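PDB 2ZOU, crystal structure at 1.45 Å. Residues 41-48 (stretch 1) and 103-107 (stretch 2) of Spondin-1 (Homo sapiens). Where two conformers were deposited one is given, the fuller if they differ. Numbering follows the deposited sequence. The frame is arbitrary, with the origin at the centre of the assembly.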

# COMPACT_ATOMS: atom_id res chain seq x y z
N TYR A 41 11.37 -2.22 4.02
CA TYR A 41 10.95 -3.07 2.91
C TYR A 41 10.57 -2.23 1.72
O TYR A 41 10.00 -1.14 1.88
N ARG A 42 10.90 -2.70 0.52
CA ARG A 42 10.49 -1.96 -0.68
C ARG A 42 9.18 -2.54 -1.21
O ARG A 42 9.11 -3.69 -1.65
N VAL A 43 8.13 -1.74 -1.08
CA VAL A 43 6.79 -2.10 -1.51
C VAL A 43 6.58 -1.61 -2.94
O VAL A 43 6.89 -0.46 -3.25
N THR A 44 6.06 -2.47 -3.81
CA THR A 44 5.84 -2.10 -5.20
C THR A 44 4.40 -2.33 -5.59
O THR A 44 3.74 -3.29 -5.14
N LEU A 45 3.89 -1.44 -6.44
CA LEU A 45 2.57 -1.60 -7.04
C LEU A 45 2.78 -1.59 -8.54
O LEU A 45 3.32 -0.64 -9.08
N SER A 46 2.37 -2.67 -9.21
CA SER A 46 2.65 -2.81 -10.64
C SER A 46 1.44 -3.30 -11.42
O SER A 46 0.57 -4.00 -10.87
N ALA A 47 1.38 -2.91 -12.69
CA ALA A 47 0.32 -3.32 -13.60
C ALA A 47 0.88 -4.29 -14.61
O ALA A 47 1.89 -3.99 -15.23
N ALA A 48 0.21 -5.42 -14.81
CA ALA A 48 0.61 -6.36 -15.86
C ALA A 48 0.28 -5.77 -17.23
O ALA A 48 -0.78 -5.17 -17.41
N ARG A 103 1.04 5.22 -15.28
CA ARG A 103 2.20 4.52 -14.72
C ARG A 103 1.96 3.03 -14.73
O ARG A 103 0.81 2.58 -14.70
N THR A 104 3.05 2.27 -14.77
CA THR A 104 2.94 0.82 -14.70
C THR A 104 3.58 0.26 -13.42
O THR A 104 3.40 -0.91 -13.10
N ARG A 105 4.33 1.11 -12.71
CA ARG A 105 4.96 0.69 -11.46
C ARG A 105 5.24 1.91 -10.60
O ARG A 105 5.70 2.92 -11.10
N ILE A 106 4.95 1.78 -9.31
CA ILE A 106 5.51 2.70 -8.31
C ILE A 106 6.14 1.90 -7.18
O ILE A 106 5.84 0.71 -7.01
N GLN A 107 7.00 2.56 -6.41
CA GLN A 107 7.68 1.90 -5.29
C GLN A 107 7.83 2.89 -4.15
O GLN A 107 7.96 4.09 -4.38

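What sets the direction of each side chain? The stretches run antiparallel, and Leu 45 and Ile 106 form a hydrogen-bonded pair: Leu 45 N to Ile 106 O is 3.0 Å and Ile 106 N to Leu 45 O is 2.9 Å. Alternation along the strands puts Leu 45 and Ile 106 on one face of the sheet, and Thr 44, Ser 46, Arg 105 and Gln 107 on the other. Past the bridges, Ala 47 N still donates to Thr 104 O at 2.9 Å, and the CB of Ala 47 points toward the other stretch.

How does the apolar face pack? Leu 45 is t at chi1 with chi2 near 53°. With chi1 at p, Ile 106 brings its CG1 to 3.8 Å from Leu 45 CB, so its end comes nearer to the opposite strand than its CA-to-CB direction suggests; its chi2 is also p. Both residues are buried.

What organises the polar face? Gln 107, with chi1 p and chi2 t, rises from the sheet face, and its end comes nearer to the other stretch, where OE1 accepts from two arginines. Arg 42 NH1 donates to Gln 107 OE1 at 2.9 Å, at the edge of the guanidinium, near its plane. The CB of Arg 42 points sideways, but t, t, m torsions carry the end nearer. Arg 105, extended with its first three chi angles t, slants across the sheet face toward the Gln 107 side chain; its NH2 bonds Gln 107 OE1 at 2.9 Å, and its NH1 adds a weak bond to Gln 107 OE1 at 3.1 Å.

What fills in around this cluster? With chi1 at p, Thr 44 places CG2 3.4 Å from Arg 105 NH2 and 4.2 Å from Gln 107 CB. With chi1 at m, Ser 46 has OG 4.0 Å from Arg 105 CG, a simple contact. One water accepts from Arg 42 NH1 at 3.0 Å (water O) and weakly from Gln 107 NE2 at 3.2 Å (water O), bridging the two side chains.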

# COMPACT_ATOMS: atom_id res chain seq x y z
CB TYR A 41 9.75 -3.94 3.33
CG TYR A 41 10.11 -4.89 4.44
CD1 TYR A 41 10.67 -6.13 4.15
CD2 TYR A 41 9.92 -4.54 5.77
CE1 TYR A 41 11.02 -7.00 5.16
CE2 TYR A 41 10.28 -5.39 6.81
CZ TYR A 41 10.81 -6.63 6.50
OH TYR A 41 11.18 -7.45 7.55
CB ARG A 42 11.59 -1.95 -1.75
CG ARG A 42 11.28 -0.95 -2.87
CD ARG A 42 12.36 -0.91 -3.94
NE ARG A 42 13.66 -0.50 -3.42
CZ ARG A 42 14.37 0.52 -3.89
NH1 ARG A 42 13.92 1.25 -4.92
NH2 ARG A 42 15.55 0.79 -3.34
CB VAL A 43 5.70 -1.51 -0.57
CG1 VAL A 43 4.30 -1.92 -1.03
CG2 VAL A 43 5.95 -1.98 0.86
CB THR A 44 6.76 -2.90 -6.13
OG1 THR A 44 6.42 -4.28 -6.05
CG2 THR A 44 8.22 -2.72 -5.74
CB LEU A 45 1.69 -0.41 -6.64
CG LEU A 45 0.23 -0.39 -7.05
CD1 LEU A 45 -0.48 -1.64 -6.64
CD2 LEU A 45 -0.39 0.81 -6.39
CB SER A 46 3.73 -3.89 -10.85
OG SER A 46 4.82 -3.80 -9.94
CB ALA A 47 -0.21 -2.09 -14.34
CB ALA A 48 -0.09 -7.70 -15.66
CB ARG A 103 2.49 4.99 -13.29
CG ARG A 103 2.96 6.44 -13.19
CD ARG A 103 3.10 6.86 -11.74
NE ARG A 103 3.62 8.23 -11.59
CZ ARG A 103 2.84 9.30 -11.51
NH1 ARG A 103 1.52 9.17 -11.57
NH2 ARG A 103 3.39 10.51 -11.37
CB THR A 104 3.58 0.13 -15.91
OG1 THR A 104 4.96 0.53 -16.00
CG2 THR A 104 2.84 0.51 -17.20
CB ARG A 105 6.28 -0.06 -11.72
CG ARG A 105 7.04 -0.50 -10.45
CD ARG A 105 8.33 -1.26 -10.78
NE ARG A 105 9.07 -1.72 -9.59
CZ ARG A 105 9.96 -0.98 -8.94
NH1 ARG A 105 10.22 0.25 -9.36
NH2 ARG A 105 10.60 -1.46 -7.87
CB ILE A 106 4.47 3.73 -7.76
CG1 ILE A 106 3.31 3.05 -7.04
CG2 ILE A 106 4.02 4.69 -8.88
CD1 ILE A 106 3.59 2.75 -5.57
CB GLN A 107 9.07 1.44 -5.71
CG GLN A 107 9.89 2.55 -6.32
CD GLN A 107 11.28 2.14 -6.75
OE1 GLN A 107 11.67 0.98 -6.67
NE2 GLN A 107 12.04 3.11 -7.24
O HOH W 1 15.18 3.44 -6.62